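Local structure of DNA repair and recombination protein RadB (Thermococcus kodakarensis, 2CVH) at residues Leu98-Asp112 with Leu138-Ile152. The protein probably takes part in DNA repair and homologous recombination, binding DNA and ATP with very weak ATPase activity and without promoting strand exchange. Sequence-based numbering, arbitrary orientation.
Sequences LKKTVDSNFALVVVD and LLWIARKHNIPVIVI
Val109 and Val111 pair in parallel with Val149 and Val151, as neighbouring strands of the RecA-like P-loop ATPase core. The strands belong to a beta-alpha-beta unit whose connecting helix, 128-145, packs over the face bearing these four valines. Val111 CG2 and Leu138 CD1 meet tip to tip at 3.8 Å. With CG1 of Val109 anti to the backbone N (chi1 177°), its CG2 is left beside that N, where it touches Ile147 CD1 at 3.9 Å, the two side chains crossing at about a right angle. Helix 90-101 lies beside this layer, and Leu98 CB presses on Ile141 CD1 at 3.5 Å. Val102 CG1 sits over one face of the His145 ring, 3.9 Å from its centroid, a CH-pi contact. Lys144 CB lies over the opposite face. His145 ND1 donates to Ile141 O at 3.2 Å, although that oxygen lies about 25° out of the ring plane. This bond and the flanking contacts probably hold the ring's rotation. Replacing His145 by alanine is likely to leave Val102 CG1 without its ring face and Ile141 O without its side-chain donor. On the other sheet face, Ile152 reaches Lys33 of the predicted ATP site. Ile152 CD1 meets Val110 CG1 at 4.0 Å, while Ile152 CG2 lies 3.8 Å from Asp112 OD1.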
loop_
_atom_site.group_PDB
_atom_site.type_symbol
_atom_site.label_atom_id
_atom_site.label_comp_id
_atom_site.label_asym_id
_atom_site.label_seq_id
_atom_site.Cartn_x
_atom_site.Cartn_y
_atom_site.Cartn_z
ATOM N N LEU A 98 -13.102 7.046 -7.829
ATOM C CA LEU A 98 -12.397 7.601 -6.683
ATOM C C LEU A 98 -12.148 9.090 -6.788
ATOM O O LEU A 98 -12.026 9.780 -5.768
ATOM C CB LEU A 98 -11.072 6.871 -6.468
ATOM C CG LEU A 98 -11.147 5.478 -5.843
ATOM C CD1 LEU A 98 -9.743 5.020 -5.503
ATOM C CD2 LEU A 98 -12.009 5.517 -4.581
ATOM N N LYS A 99 -12.105 9.583 -8.022
ATOM C CA LYS A 99 -11.868 10.995 -8.271
ATOM C C LYS A 99 -12.886 11.843 -7.514
ATOM O O LYS A 99 -12.511 12.808 -6.840
ATOM C CB LYS A 99 -11.923 11.285 -9.770
ATOM C CG LYS A 99 -10.942 12.357 -10.237
ATOM C CD LYS A 99 -10.849 12.429 -11.775
ATOM C CE LYS A 99 -10.300 11.140 -12.384
ATOM N NZ LYS A 99 -10.384 11.126 -13.866
ATOM N N LYS A 100 -14.155 11.436 -7.551
ATOM C CA LYS A 100 -15.194 12.188 -6.860
ATOM C C LYS A 100 -15.617 11.636 -5.489
ATOM O O LYS A 100 -16.222 12.359 -4.690
ATOM C CB LYS A 100 -16.407 12.381 -7.772
ATOM C CG LYS A 100 -17.331 13.558 -7.372
ATOM C CD LYS A 100 -16.659 14.946 -7.513
ATOM C CE LYS A 100 -15.955 15.394 -6.231
ATOM N NZ LYS A 100 -15.281 16.716 -6.392
ATOM N N THR A 101 -15.329 10.362 -5.230
ATOM C CA THR A 101 -15.653 9.749 -3.941
ATOM C C THR A 101 -14.729 10.311 -2.855
ATOM O O THR A 101 -15.151 10.599 -1.728
ATOM C CB THR A 101 -15.426 8.225 -3.977
ATOM O OG1 THR A 101 -16.078 7.665 -5.126
ATOM C CG2 THR A 101 -15.950 7.558 -2.690
ATOM N N VAL A 102 -13.452 10.441 -3.193
ATOM C CA VAL A 102 -12.467 10.949 -2.254
ATOM C C VAL A 102 -12.634 12.440 -2.030
ATOM O O VAL A 102 -12.520 13.224 -2.964
ATOM C CB VAL A 102 -11.021 10.678 -2.757
ATOM C CG1 VAL A 102 -9.997 11.206 -1.744
ATOM C CG2 VAL A 102 -10.815 9.184 -3.013
ATOM N N ASP A 103 -12.859 12.829 -0.782
ATOM C CA ASP A 103 -13.009 14.237 -0.426
ATOM C C ASP A 103 -12.094 14.539 0.738
ATOM O O ASP A 103 -11.316 13.686 1.149
ATOM C CB ASP A 103 -14.456 14.541 -0.028
ATOM C CG ASP A 103 -15.063 13.455 0.850
ATOM O OD1 ASP A 103 -16.083 12.861 0.438
ATOM O OD2 ASP A 103 -14.523 13.190 1.944
ATOM N N SER A 104 -12.238 15.718 1.319
ATOM C CA SER A 104 -11.423 16.125 2.450
ATOM C C SER A 104 -11.610 15.299 3.732
ATOM O O SER A 104 -10.937 15.540 4.735
ATOM C CB SER A 104 -11.655 17.608 2.734
ATOM O OG SER A 104 -13.039 17.919 2.619
ATOM N N ASN A 105 -12.541 14.349 3.710
ATOM C CA ASN A 105 -12.802 13.494 4.872
ATOM C C ASN A 105 -11.860 12.296 4.907
ATOM O O ASN A 105 -11.749 11.613 5.930
ATOM C CB ASN A 105 -14.240 12.987 4.876
ATOM C CG ASN A 105 -15.199 13.932 5.574
ATOM O OD1 ASN A 105 -16.338 14.103 5.129
ATOM N ND2 ASN A 105 -14.773 14.509 6.692
ATOM N N PHE A 106 -11.216 12.036 3.773
ATOM C CA PHE A 106 -10.271 10.934 3.629
ATOM C C PHE A 106 -8.839 11.286 4.051
ATOM O O PHE A 106 -8.349 12.401 3.793
ATOM C CB PHE A 106 -10.275 10.453 2.182
ATOM C CG PHE A 106 -11.503 9.719 1.810
ATOM C CD1 PHE A 106 -12.734 10.371 1.777
ATOM C CD2 PHE A 106 -11.448 8.369 1.510
ATOM C CE1 PHE A 106 -13.908 9.685 1.440
ATOM C CE2 PHE A 106 -12.607 7.668 1.173
ATOM C CZ PHE A 106 -13.847 8.329 1.138
ATOM N N ALA A 107 -8.175 10.328 4.701
ATOM C CA ALA A 107 -6.789 10.512 5.127
ATOM C C ALA A 107 -5.851 9.667 4.282
ATOM O O ALA A 107 -4.682 10.019 4.127
ATOM C CB ALA A 107 -6.610 10.151 6.590
ATOM N N LEU A 108 -6.402 8.668 3.600
ATOM C CA LEU A 108 -5.591 7.733 2.837
ATOM C C LEU A 108 -6.370 6.963 1.794
ATOM O O LEU A 108 -7.566 6.723 1.951
ATOM C CB LEU A 108 -5.018 6.699 3.836
ATOM C CG LEU A 108 -4.045 5.579 3.443
ATOM C CD1 LEU A 108 -2.681 6.222 3.172
ATOM C CD2 LEU A 108 -3.934 4.536 4.578
ATOM N N VAL A 109 -5.663 6.541 0.747
ATOM C CA VAL A 109 -6.232 5.716 -0.322
ATOM C C VAL A 109 -5.289 4.506 -0.359
ATOM O O VAL A 109 -4.080 4.665 -0.194
ATOM C CB VAL A 109 -6.207 6.429 -1.736
ATOM C CG1 VAL A 109 -6.750 5.503 -2.813
ATOM C CG2 VAL A 109 -7.022 7.726 -1.711
ATOM N N VAL A 110 -5.836 3.314 -0.553
ATOM C CA VAL A 110 -5.044 2.094 -0.628
ATOM C C VAL A 110 -5.585 1.320 -1.794
ATOM O O VAL A 110 -6.799 1.184 -1.930
ATOM C CB VAL A 110 -5.184 1.186 0.645
ATOM C CG1 VAL A 110 -4.355 -0.079 0.459
ATOM C CG2 VAL A 110 -4.766 1.946 1.926
ATOM N N VAL A 111 -4.706 0.896 -2.694
ATOM C CA VAL A 111 -5.147 0.089 -3.824
ATOM C C VAL A 111 -4.443 -1.239 -3.626
ATOM O O VAL A 111 -3.268 -1.267 -3.264
ATOM C CB VAL A 111 -4.802 0.724 -5.194
ATOM C CG1 VAL A 111 -5.389 -0.134 -6.314
ATOM C CG2 VAL A 111 -5.373 2.148 -5.277
ATOM N N ASP A 112 -5.163 -2.336 -3.810
ATOM C CA ASP A 112 -4.590 -3.652 -3.585
ATOM C C ASP A 112 -5.195 -4.616 -4.580
ATOM O O ASP A 112 -6.215 -5.229 -4.300
ATOM C CB ASP A 112 -4.920 -4.078 -2.143
ATOM C CG ASP A 112 -4.279 -5.399 -1.730
ATOM O OD1 ASP A 112 -3.722 -6.133 -2.577
ATOM O OD2 ASP A 112 -4.343 -5.696 -0.519
ATOM N N LEU A 138 -4.452 8.104 -9.736
ATOM C CA LEU A 138 -4.116 8.029 -8.312
ATOM C C LEU A 138 -3.207 9.186 -7.892
ATOM O O LEU A 138 -3.397 9.766 -6.812
ATOM C CB LEU A 138 -3.475 6.668 -7.973
ATOM C CG LEU A 138 -4.466 5.498 -8.067
ATOM C CD1 LEU A 138 -3.756 4.150 -8.008
ATOM C CD2 LEU A 138 -5.541 5.623 -6.968
ATOM N N LEU A 139 -2.221 9.531 -8.724
ATOM C CA LEU A 139 -1.327 10.654 -8.396
ATOM C C LEU A 139 -2.148 11.951 -8.360
ATOM O O LEU A 139 -1.978 12.790 -7.474
ATOM C CB LEU A 139 -0.167 10.773 -9.403
ATOM C CG LEU A 139 0.862 11.890 -9.119
ATOM C CD1 LEU A 139 1.546 11.724 -7.766
ATOM C CD2 LEU A 139 1.879 11.897 -10.215
ATOM N N TRP A 140 -3.078 12.073 -9.300
ATOM C CA TRP A 140 -3.989 13.217 -9.393
ATOM C C TRP A 140 -4.795 13.295 -8.081
ATOM O O TRP A 140 -4.878 14.355 -7.442
ATOM C CB TRP A 140 -4.940 12.962 -10.567
ATOM C CG TRP A 140 -5.618 14.145 -11.180
ATOM C CD1 TRP A 140 -5.449 15.466 -10.858
ATOM C CD2 TRP A 140 -6.573 14.107 -12.249
ATOM N NE1 TRP A 140 -6.245 16.253 -11.669
ATOM C CE2 TRP A 140 -6.940 15.445 -12.532
ATOM C CE3 TRP A 140 -7.156 13.070 -12.998
ATOM C CZ2 TRP A 140 -7.867 15.775 -13.533
ATOM C CZ3 TRP A 140 -8.077 13.396 -13.988
ATOM C CH2 TRP A 140 -8.421 14.741 -14.249
ATOM N N ILE A 141 -5.382 12.170 -7.676
ATOM C CA ILE A 141 -6.154 12.133 -6.427
ATOM C C ILE A 141 -5.264 12.529 -5.243
ATOM O O ILE A 141 -5.652 13.378 -4.423
ATOM C CB ILE A 141 -6.800 10.719 -6.147
ATOM C CG1 ILE A 141 -7.904 10.426 -7.169
ATOM C CG2 ILE A 141 -7.367 10.640 -4.726
ATOM C CD1 ILE A 141 -8.342 8.971 -7.200
ATOM N N ALA A 142 -4.058 11.959 -5.184
ATOM C CA ALA A 142 -3.131 12.244 -4.092
ATOM C C ALA A 142 -2.770 13.722 -4.039
ATOM O O ALA A 142 -2.659 14.323 -2.968
ATOM C CB ALA A 142 -1.886 11.394 -4.243
ATOM N N ARG A 143 -2.606 14.328 -5.198
ATOM C CA ARG A 143 -2.241 15.740 -5.241
ATOM C C ARG A 143 -3.389 16.690 -4.943
ATOM O O ARG A 143 -3.197 17.710 -4.273
ATOM C CB ARG A 143 -1.629 16.077 -6.587
ATOM C CG ARG A 143 -0.476 15.210 -6.861
ATOM C CD ARG A 143 0.782 15.972 -6.790
ATOM N NE ARG A 143 1.350 15.977 -8.125
ATOM C CZ ARG A 143 2.597 15.639 -8.391
ATOM N NH1 ARG A 143 3.405 15.274 -7.396
ATOM N NH2 ARG A 143 3.019 15.666 -9.652
ATOM N N LYS A 144 -4.579 16.372 -5.430
ATOM C CA LYS A 144 -5.700 17.250 -5.167
ATOM C C LYS A 144 -6.049 17.302 -3.675
ATOM O O LYS A 144 -6.426 18.359 -3.157
ATOM C CB LYS A 144 -6.918 16.845 -6.000
ATOM C CG LYS A 144 -6.700 16.900 -7.511
ATOM C CD LYS A 144 -5.959 18.169 -7.957
ATOM C CE LYS A 144 -4.481 17.872 -8.268
ATOM N NZ LYS A 144 -3.603 19.086 -8.313
ATOM N N HIS A 145 -5.883 16.183 -2.978
ATOM C CA HIS A 145 -6.214 16.123 -1.553
ATOM C C HIS A 145 -5.025 16.103 -0.618
ATOM O O HIS A 145 -5.176 16.132 0.603
ATOM C CB HIS A 145 -7.092 14.898 -1.294
ATOM C CG HIS A 145 -8.340 14.889 -2.116
ATOM N ND1 HIS A 145 -8.478 14.113 -3.241
ATOM C CD2 HIS A 145 -9.471 15.624 -2.025
ATOM C CE1 HIS A 145 -9.639 14.372 -3.814
ATOM N NE2 HIS A 145 -10.259 15.286 -3.094
ATOM N N ASN A 146 -3.833 16.097 -1.186
ATOM C CA ASN A 146 -2.620 16.054 -0.394
ATOM C C ASN A 146 -2.686 14.950 0.648
ATOM O O ASN A 146 -2.618 15.204 1.848
ATOM C CB ASN A 146 -2.322 17.371 0.306
ATOM C CG ASN A 146 -0.848 17.496 0.637
ATOM O OD1 ASN A 146 -0.039 16.784 0.071
ATOM N ND2 ASN A 146 -0.495 18.400 1.526
ATOM N N ILE A 147 -2.865 13.723 0.186
ATOM C CA ILE A 147 -2.906 12.580 1.087
ATOM C C ILE A 147 -2.104 11.493 0.386
ATOM O O ILE A 147 -1.832 11.598 -0.814
ATOM C CB ILE A 147 -4.338 12.055 1.366
ATOM C CG1 ILE A 147 -5.062 11.759 0.056
ATOM C CG2 ILE A 147 -5.095 13.022 2.284
ATOM C CD1 ILE A 147 -6.404 11.039 0.262
ATOM N N PRO A 148 -1.674 10.465 1.141
ATOM C CA PRO A 148 -0.903 9.386 0.537
ATOM C C PRO A 148 -1.773 8.392 -0.195
ATOM O O PRO A 148 -2.963 8.245 0.105
ATOM C CB PRO A 148 -0.256 8.710 1.750
ATOM C CG PRO A 148 -0.278 9.783 2.833
ATOM C CD PRO A 148 -1.639 10.379 2.610
ATOM N N VAL A 149 -1.189 7.789 -1.222
ATOM C CA VAL A 149 -1.826 6.725 -1.961
ATOM C C VAL A 149 -0.835 5.555 -1.888
ATOM O O VAL A 149 0.277 5.646 -2.409
ATOM C CB VAL A 149 -2.085 7.066 -3.428
ATOM C CG1 VAL A 149 -2.690 5.863 -4.127
ATOM C CG2 VAL A 149 -3.064 8.223 -3.540
ATOM N N ILE A 150 -1.210 4.508 -1.157
ATOM C CA ILE A 150 -0.390 3.314 -1.025
ATOM C C ILE A 150 -0.816 2.355 -2.105
ATOM O O ILE A 150 -2.007 2.073 -2.284
ATOM C CB ILE A 150 -0.568 2.632 0.355
ATOM C CG1 ILE A 150 -0.017 3.531 1.463
ATOM C CG2 ILE A 150 0.137 1.257 0.351
ATOM C CD1 ILE A 150 -0.480 3.144 2.878
ATOM N N VAL A 151 0.163 1.891 -2.867
ATOM C CA VAL A 151 -0.072 0.954 -3.946
ATOM C C VAL A 151 0.607 -0.363 -3.529
ATOM O O VAL A 151 1.828 -0.454 -3.417
ATOM C CB VAL A 151 0.532 1.490 -5.273
ATOM C CG1 VAL A 151 0.445 0.442 -6.325
ATOM C CG2 VAL A 151 -0.216 2.734 -5.731
ATOM N N ILE A 152 -0.202 -1.361 -3.231
ATOM C CA ILE A 152 0.301 -2.642 -2.802
ATOM C C ILE A 152 0.418 -3.584 -3.989
ATOM O O ILE A 152 -0.450 -3.607 -4.844
ATOM C CB ILE A 152 -0.609 -3.213 -1.691
ATOM C CG1 ILE A 152 -0.356 -2.456 -0.391
ATOM C CG2 ILE A 152 -0.411 -4.719 -1.517
ATOM C CD1 ILE A 152 -1.393 -2.735 0.695
#